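Local structure of 5-cytosine DNA methyltransferase (Entamoeba histolytica, 3QV2) at residues Y152-I157 against V175-T180; R29-I34 against L317-F322; M195-L200 against V225-K230. The protein probably transfers a methyl group from S-adenosyl-L-methionine to carbon 5 of cytosine in tRNA or DNA, as a Dnmt2-type methyltransferase. All coordinates share one frame; numbering follows the deposited sequence.

Interaction 1. Residues Y152-I157 against V175-T180; sequences YYIKDI and VMARLT
Tyr153 and Arg178 form one hydrogen-bonded pair of an antiparallel ladder, and Lys155 and Met176 form the next. Tyr153 N reaches Arg178 O at 2.7 Å in a nearly straight bond (170° at the hydrogen), and Arg178 N returns to Tyr153 O. Lys155 and Met176 exchange the same two bonds, the shorter being Met176 N to Lys155 O at 2.7 Å. In the non-hydrogen-bonded pairs, Ile154 with Ala177 and Asp156 with Val175, the chains close up, and Ala177 CA lies 3.2 Å from Tyr153 O in a CA-H...O contact.

Side-chain contacts follow the two faces. On the face of Ile154 and Val175, Ile154 CG2 meets Val175 CG1 at 3.8 Å while Ile154 CG1 leans on Ala177 CB. On the other face the Met176 chain bends at chi3 (-69°), which turns CE toward strand 153-157, 3.2 Å from Lys155 O and close to Ile157 CG2.

Aromatic contacts finish the end of the ladder. Leu179 CD2 sits over the centre of the Tyr152 ring, 3.5 Å from its centroid, a CH-pi contact. The Tyr153 ring instead turns its edge to the carbonyl oxygens of Arg178 and Leu179.

Arg178 NE bonds to Thr180 O within the guanidinium plane, and NH1 forms a salt bridge with Asp323. This hairpin of strands 153-159 and 172-178 ends the Rossmann-like sheet: strand 125-130 flanks 172-178, helix 138-149 packs on the Ile154 face, and helix 311-321 on the Met176 face.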
# COMPACT_ATOMS: atom_id res chain seq x y z
N TYR A 152 24.73 0.15 -3.21
CA TYR A 152 23.46 0.73 -3.63
C TYR A 152 23.40 2.23 -3.37
O TYR A 152 23.97 2.72 -2.39
CB TYR A 152 22.29 0.05 -2.92
CG TYR A 152 21.85 -1.26 -3.54
CD1 TYR A 152 20.91 -1.29 -4.56
CD2 TYR A 152 22.38 -2.47 -3.10
CE1 TYR A 152 20.50 -2.48 -5.13
CE2 TYR A 152 21.99 -3.66 -3.67
CZ TYR A 152 21.05 -3.67 -4.68
OH TYR A 152 20.65 -4.86 -5.24
N TYR A 153 22.72 2.95 -4.25
CA TYR A 153 22.37 4.34 -4.00
C TYR A 153 20.94 4.38 -3.49
O TYR A 153 20.05 3.75 -4.06
CB TYR A 153 22.50 5.17 -5.28
CG TYR A 153 23.92 5.29 -5.79
CD1 TYR A 153 24.73 6.36 -5.42
CD2 TYR A 153 24.46 4.33 -6.64
CE1 TYR A 153 26.02 6.47 -5.88
CE2 TYR A 153 25.76 4.43 -7.10
CZ TYR A 153 26.53 5.51 -6.72
OH TYR A 153 27.82 5.61 -7.18
N ILE A 154 20.71 5.13 -2.41
CA ILE A 154 19.41 5.11 -1.76
C ILE A 154 18.78 6.49 -1.61
O ILE A 154 19.38 7.40 -1.05
CB ILE A 154 19.50 4.46 -0.36
CG1 ILE A 154 20.18 3.09 -0.45
CG2 ILE A 154 18.12 4.34 0.27
CD1 ILE A 154 20.41 2.44 0.90
N LYS A 155 17.57 6.62 -2.14
CA LYS A 155 16.76 7.81 -1.91
C LYS A 155 15.43 7.42 -1.28
O LYS A 155 14.78 6.47 -1.72
CB LYS A 155 16.53 8.59 -3.20
CG LYS A 155 17.77 9.30 -3.71
CD LYS A 155 17.43 10.68 -4.24
CE LYS A 155 18.68 11.44 -4.67
NZ LYS A 155 19.64 11.59 -3.54
N ASP A 156 15.03 8.16 -0.25
CA ASP A 156 13.80 7.85 0.47
C ASP A 156 12.91 9.09 0.62
O ASP A 156 13.39 10.22 0.52
CB ASP A 156 14.13 7.27 1.84
CG ASP A 156 14.99 8.19 2.68
OD1 ASP A 156 15.57 9.14 2.11
OD2 ASP A 156 15.09 7.97 3.91
N ILE A 157 11.63 8.86 0.86
CA ILE A 157 10.69 9.96 1.02
C ILE A 157 9.47 9.55 1.84
O ILE A 157 8.96 8.44 1.71
CB ILE A 157 10.21 10.50 -0.35
CG1 ILE A 157 9.34 11.75 -0.16
CG2 ILE A 157 9.45 9.43 -1.12
CD1 ILE A 157 8.83 12.34 -1.45
N VAL A 175 11.30 3.71 0.07
CA VAL A 175 12.73 3.59 -0.17
C VAL A 175 13.00 3.20 -1.62
O VAL A 175 12.45 2.23 -2.13
CB VAL A 175 13.37 2.54 0.76
CG1 VAL A 175 14.86 2.42 0.47
CG2 VAL A 175 13.14 2.91 2.21
N MET A 176 13.86 3.97 -2.28
CA MET A 176 14.24 3.71 -3.66
C MET A 176 15.74 3.46 -3.77
O MET A 176 16.54 4.38 -3.62
CB MET A 176 13.83 4.88 -4.55
CG MET A 176 12.33 5.05 -4.69
SD MET A 176 11.85 6.76 -4.99
CE MET A 176 12.25 7.48 -3.40
N ALA A 177 16.10 2.20 -4.02
CA ALA A 177 17.51 1.82 -4.08
C ALA A 177 17.86 1.23 -5.44
O ALA A 177 17.07 0.49 -6.03
CB ALA A 177 17.83 0.84 -2.97
N ARG A 178 19.05 1.56 -5.93
CA ARG A 178 19.53 1.03 -7.20
C ARG A 178 21.05 1.15 -7.29
O ARG A 178 21.67 1.84 -6.48
CB ARG A 178 18.86 1.74 -8.37
CG ARG A 178 19.29 3.18 -8.56
CD ARG A 178 18.40 3.89 -9.57
NE ARG A 178 19.04 5.08 -10.11
CZ ARG A 178 18.42 5.97 -10.89
NH1 ARG A 178 17.15 5.79 -11.20
NH2 ARG A 178 19.08 7.03 -11.34
N LEU A 179 21.64 0.49 -8.27
CA LEU A 179 23.09 0.43 -8.39
C LEU A 179 23.68 1.61 -9.16
O LEU A 179 24.90 1.78 -9.22
CB LEU A 179 23.51 -0.89 -9.04
CG LEU A 179 23.01 -2.14 -8.33
CD1 LEU A 179 23.36 -3.39 -9.13
CD2 LEU A 179 23.59 -2.23 -6.93
N THR A 180 22.81 2.43 -9.74
CA THR A 180 23.25 3.64 -10.43
C THR A 180 22.85 4.87 -9.63
O THR A 180 21.77 4.91 -9.04
CB THR A 180 22.64 3.74 -11.84
OG1 THR A 180 21.22 3.88 -11.75
CG2 THR A 180 22.98 2.50 -12.65

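Interaction 2. Residues R29-I34 against L317-F322; sequences RSSINI and LMEYLF
Ser31 N donates to Glu319 OE2 at 2.8 Å, the main polar link between the loop and the helix. The N-H points fairly straight at the oxygen (155°) and meets it on the anti side of the carboxylate, 33° out of its plane. Ser31 OG lies 3.2 Å from the same OE2, a weak hydrogen bond, and not a settled one, because this proton has another acceptor within reach. The Glu319 chain is extended beyond CG (chi2 166°), which carries the carboxylate across to the loop, where OE2 also lies 3.4 Å from Ser30 CB.

Ser30 OG has its stronger partner in Tyr27 O, in the last turns of helix 22-29, and accepts only a weak bond from Ile32 N at 3.4 Å. The loop joins the first helix of the Rossmann-like methyltransferase fold to strand 36-41, and its polar groups tie it to helix 311-321, near the end of the chain.

Beyond the carboxylate the contact is apolar. The Ile32 and Glu319 side chains cross obliquely, CG1 of Ile32 being 4.0 Å from Glu319 CG, and Ile32 CD1 goes further to Phe322 CD2 at 3.5 Å, approaching the ring obliquely. The same methyl lies 4.1 Å from Met318 CB. Met318 O accepts the hydrogen bond of Phe322 N, and the Phe322 ring stacks with His125 of strand 125-130.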
# COMPACT_ATOMS: atom_id res chain seq x y z
N ARG A 29 0.55 1.04 -14.02
CA ARG A 29 -0.16 2.28 -14.31
C ARG A 29 0.81 3.44 -14.53
O ARG A 29 0.42 4.50 -15.03
CB ARG A 29 -1.16 2.63 -13.20
CG ARG A 29 -0.52 3.12 -11.91
CD ARG A 29 -1.54 3.81 -11.00
NE ARG A 29 -2.08 5.01 -11.63
CZ ARG A 29 -3.38 5.28 -11.75
NH1 ARG A 29 -4.28 4.43 -11.27
NH2 ARG A 29 -3.78 6.39 -12.34
N SER A 30 2.07 3.24 -14.15
CA SER A 30 3.08 4.28 -14.32
C SER A 30 3.44 4.47 -15.79
O SER A 30 2.97 3.73 -16.66
CB SER A 30 4.34 3.95 -13.52
OG SER A 30 5.09 2.93 -14.14
N SER A 31 4.27 5.47 -16.07
CA SER A 31 4.66 5.78 -17.44
C SER A 31 6.00 5.15 -17.82
O SER A 31 6.58 5.48 -18.86
CB SER A 31 4.71 7.29 -17.66
OG SER A 31 5.74 7.87 -16.87
N ILE A 32 6.49 4.25 -16.97
CA ILE A 32 7.75 3.57 -17.23
C ILE A 32 7.71 2.89 -18.60
O ILE A 32 8.68 2.93 -19.36
CB ILE A 32 8.06 2.54 -16.13
CG1 ILE A 32 8.20 3.25 -14.78
CG2 ILE A 32 9.32 1.76 -16.46
CD1 ILE A 32 8.59 2.33 -13.64
N ASN A 33 6.57 2.27 -18.91
CA ASN A 33 6.32 1.68 -20.22
C ASN A 33 7.34 0.65 -20.71
O ASN A 33 7.50 0.44 -21.91
CB ASN A 33 6.11 2.76 -21.27
CG ASN A 33 4.85 3.57 -21.04
OD1 ASN A 33 3.90 3.10 -20.41
ND2 ASN A 33 4.82 4.80 -21.54
N ILE A 34 8.03 0.01 -19.77
CA ILE A 34 8.82 -1.17 -20.11
C ILE A 34 8.03 -2.40 -19.68
O ILE A 34 7.63 -2.51 -18.53
CB ILE A 34 10.19 -1.19 -19.41
CG1 ILE A 34 11.16 -0.22 -20.09
CG2 ILE A 34 10.78 -2.59 -19.44
CD1 ILE A 34 11.09 1.19 -19.54
N LEU A 317 6.86 7.47 -7.83
CA LEU A 317 8.14 7.19 -7.20
C LEU A 317 8.92 6.12 -7.97
O LEU A 317 10.15 6.17 -8.03
CB LEU A 317 7.95 6.77 -5.74
CG LEU A 317 7.25 7.82 -4.87
CD1 LEU A 317 7.13 7.32 -3.44
CD2 LEU A 317 8.01 9.14 -4.92
N MET A 318 8.20 5.16 -8.54
CA MET A 318 8.84 4.13 -9.35
C MET A 318 9.42 4.72 -10.63
O MET A 318 10.51 4.34 -11.06
CB MET A 318 7.85 3.01 -9.68
CG MET A 318 7.53 2.09 -8.51
SD MET A 318 6.47 0.72 -9.01
CE MET A 318 6.49 -0.29 -7.52
N GLU A 319 8.68 5.64 -11.23
CA GLU A 319 9.15 6.33 -12.43
C GLU A 319 10.48 7.02 -12.15
O GLU A 319 11.34 7.11 -13.03
CB GLU A 319 8.11 7.35 -12.91
CG GLU A 319 6.82 6.72 -13.41
CD GLU A 319 5.69 7.72 -13.54
OE1 GLU A 319 5.90 8.91 -13.23
OE2 GLU A 319 4.59 7.32 -13.97
N TYR A 320 10.65 7.48 -10.92
CA TYR A 320 11.91 8.08 -10.49
C TYR A 320 12.98 7.01 -10.32
O TYR A 320 14.08 7.12 -10.86
CB TYR A 320 11.71 8.85 -9.18
CG TYR A 320 12.98 9.45 -8.62
CD1 TYR A 320 13.61 10.51 -9.26
CD2 TYR A 320 13.54 8.97 -7.45
CE1 TYR A 320 14.76 11.07 -8.75
CE2 TYR A 320 14.70 9.52 -6.93
CZ TYR A 320 15.30 10.57 -7.59
OH TYR A 320 16.45 11.12 -7.07
N LEU A 321 12.64 5.96 -9.57
CA LEU A 321 13.54 4.85 -9.32
C LEU A 321 14.12 4.27 -10.61
O LEU A 321 15.28 3.86 -10.64
CB LEU A 321 12.81 3.74 -8.55
CG LEU A 321 13.55 2.41 -8.38
CD1 LEU A 321 14.81 2.59 -7.55
CD2 LEU A 321 12.64 1.37 -7.75
N PHE A 322 13.31 4.23 -11.66
CA PHE A 322 13.72 3.63 -12.93
C PHE A 322 14.16 4.64 -13.98
O PHE A 322 14.28 4.31 -15.16
CB PHE A 322 12.59 2.76 -13.49
CG PHE A 322 12.36 1.48 -12.74
CD1 PHE A 322 13.08 0.34 -13.07
CD2 PHE A 322 11.43 1.42 -11.72
CE1 PHE A 322 12.87 -0.84 -12.38
CE2 PHE A 322 11.21 0.24 -11.04
CZ PHE A 322 11.94 -0.89 -11.37

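Interaction 3. Residues M195-L200 against V225-K230; sequences MISNYL and VGKDDK
Ile196 and Ser197 face the turn at Lys227 with different groups, one a methyl and the other a hydroxyl. In Ile196, chi1 (-55°) puts CG1 anti to the carbonyl carbon, and the trans chi2 (-176°) carries CD1 on to the turn. There CD1 lies against two backbone carbonyl oxygens, 3.3 Å from both Gly226 O and Asp229 O. The same methyl meets Val225 CB at 4.0 Å. Ile196 CB, nearer the backbone, lies close to Lys227 O.

Ser197 turns its OG to Lys227 O and donates a hydrogen bond of 2.8 Å, coming from above the carbonyl plane. Ser197 N lies 3.2 Å from this oxygen, but the N-H...O angle is only 122°, a weak bond. A single carbonyl thus receives both a side-chain and a backbone donor from one residue. OG also touches Lys227 CB.

The Leu200 and Lys227 side chains cross at about a right angle, with Leu200 CD1 4.1 Å from Lys227 CB. On the other flank Met195 brings CG to 3.8 Å from Lys227 O and also near Asp228 O.

The turn is a type I beta turn from Gly226 to Asp229, braced inside by Asp229 OD2, which accepts hydrogen bonds from Gly226 N at 2.6 Å and also from Phe257 N. The turn leads on from strand 224-226, which pairs in parallel with strand 249-251. The 195-200 segment lies in the loop between strand 172-178 and helix 212-218, where Leu200 also touches Tyr250 of strand 249-251 and Glu278 of helix 276-282.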
# COMPACT_ATOMS: atom_id res chain seq x y z
N MET A 195 -12.07 15.02 -7.13
CA MET A 195 -12.68 15.19 -5.82
C MET A 195 -13.13 13.82 -5.33
O MET A 195 -13.06 12.83 -6.07
CB MET A 195 -13.87 16.14 -5.90
CG MET A 195 -13.82 17.29 -4.90
SD MET A 195 -12.51 18.48 -5.23
CE MET A 195 -13.03 19.15 -6.81
N ILE A 196 -13.59 13.76 -4.09
CA ILE A 196 -14.12 12.51 -3.53
C ILE A 196 -15.23 11.98 -4.43
O ILE A 196 -15.46 10.77 -4.50
CB ILE A 196 -14.66 12.72 -2.11
CG1 ILE A 196 -13.59 13.34 -1.21
CG2 ILE A 196 -15.16 11.40 -1.53
CD1 ILE A 196 -14.03 13.48 0.23
N SER A 197 -15.90 12.89 -5.11
CA SER A 197 -17.00 12.55 -6.01
C SER A 197 -16.58 11.50 -7.04
O SER A 197 -17.33 10.57 -7.33
CB SER A 197 -17.50 13.81 -6.73
OG SER A 197 -17.64 14.90 -5.83
N ASN A 198 -15.38 11.66 -7.59
CA ASN A 198 -14.91 10.82 -8.69
C ASN A 198 -14.76 9.33 -8.35
O ASN A 198 -14.67 8.49 -9.24
CB ASN A 198 -13.58 11.35 -9.24
CG ASN A 198 -13.71 12.75 -9.83
OD1 ASN A 198 -13.55 13.75 -9.12
ND2 ASN A 198 -13.99 12.82 -11.12
N TYR A 199 -14.74 9.01 -7.06
CA TYR A 199 -14.47 7.64 -6.63
C TYR A 199 -15.70 6.92 -6.10
O TYR A 199 -15.65 5.74 -5.77
CB TYR A 199 -13.37 7.64 -5.57
CG TYR A 199 -12.12 8.39 -5.98
CD1 TYR A 199 -12.02 9.76 -5.78
CD2 TYR A 199 -11.04 7.73 -6.55
CE1 TYR A 199 -10.88 10.46 -6.15
CE2 TYR A 199 -9.90 8.41 -6.92
CZ TYR A 199 -9.82 9.78 -6.72
OH TYR A 199 -8.69 10.47 -7.08
N LEU A 200 -16.82 7.63 -6.03
CA LEU A 200 -18.04 7.09 -5.44
C LEU A 200 -18.81 6.18 -6.39
O LEU A 200 -19.06 6.55 -7.54
CB LEU A 200 -18.95 8.24 -5.00
CG LEU A 200 -18.38 9.23 -3.99
CD1 LEU A 200 -19.32 10.40 -3.79
CD2 LEU A 200 -18.09 8.53 -2.67
N VAL A 225 -17.08 12.86 5.87
CA VAL A 225 -16.80 13.68 4.70
C VAL A 225 -17.94 13.66 3.69
O VAL A 225 -18.71 12.70 3.61
CB VAL A 225 -15.51 13.22 3.99
CG1 VAL A 225 -14.31 13.40 4.91
CG2 VAL A 225 -15.64 11.77 3.55
N GLY A 226 -18.04 14.74 2.91
CA GLY A 226 -19.01 14.83 1.83
C GLY A 226 -18.30 14.74 0.50
O GLY A 226 -17.07 14.73 0.44
N LYS A 227 -19.07 14.68 -0.58
CA LYS A 227 -18.50 14.48 -1.91
C LYS A 227 -17.50 15.57 -2.31
O LYS A 227 -16.73 15.39 -3.26
CB LYS A 227 -19.61 14.38 -2.96
CG LYS A 227 -20.49 15.62 -3.06
CD LYS A 227 -21.63 15.40 -4.04
CE LYS A 227 -22.50 14.22 -3.61
NZ LYS A 227 -23.64 14.00 -4.55
N ASP A 228 -17.51 16.69 -1.59
CA ASP A 228 -16.65 17.82 -1.94
C ASP A 228 -15.54 18.09 -0.93
O ASP A 228 -14.63 18.88 -1.20
CB ASP A 228 -17.48 19.08 -2.17
CG ASP A 228 -18.26 19.04 -3.47
OD1 ASP A 228 -17.85 18.29 -4.38
OD2 ASP A 228 -19.27 19.76 -3.59
N ASP A 229 -15.60 17.43 0.23
CA ASP A 229 -14.62 17.66 1.29
C ASP A 229 -13.19 17.39 0.84
O ASP A 229 -12.95 16.61 -0.08
CB ASP A 229 -14.97 16.84 2.53
CG ASP A 229 -16.01 17.52 3.40
OD1 ASP A 229 -15.66 18.49 4.11
OD2 ASP A 229 -17.19 17.10 3.38
N LYS A 230 -12.24 18.03 1.51
CA LYS A 230 -10.83 17.98 1.11
C LYS A 230 -10.30 16.58 0.84
O LYS A 230 -9.72 16.32 -0.21
CB LYS A 230 -9.95 18.68 2.16
CG LYS A 230 -10.03 20.19 2.13
CD LYS A 230 -8.98 20.81 3.05
CE LYS A 230 -9.03 22.33 3.00
NZ LYS A 230 -7.98 22.94 3.87

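Overall arrangement
Interactions 1 and 2 are neighbours, their centres about 14 Å apart, and they touch directly: Arg178 NH1 lies 2.7 Å from Leu321 O, a probable hydrogen bond, and Lys155 packs on Tyr320. Helix 311-321 thus links the edge of the main sheet to the loop after helix 22-29. Along the chain, interactions 1 and 3 are both nested within the loop closed by interaction 2. Interaction 3 has its centre about 35 Å from that of interaction 1 and about 28 Å from that of interaction 2, though the nearest atoms of interactions 2 and 3 are only about 8 Å apart, without touching. The bound S-adenosyl-L-homocysteine lies about 9 Å from the Met318 side chain and about 14 Å from the Val175 side chain.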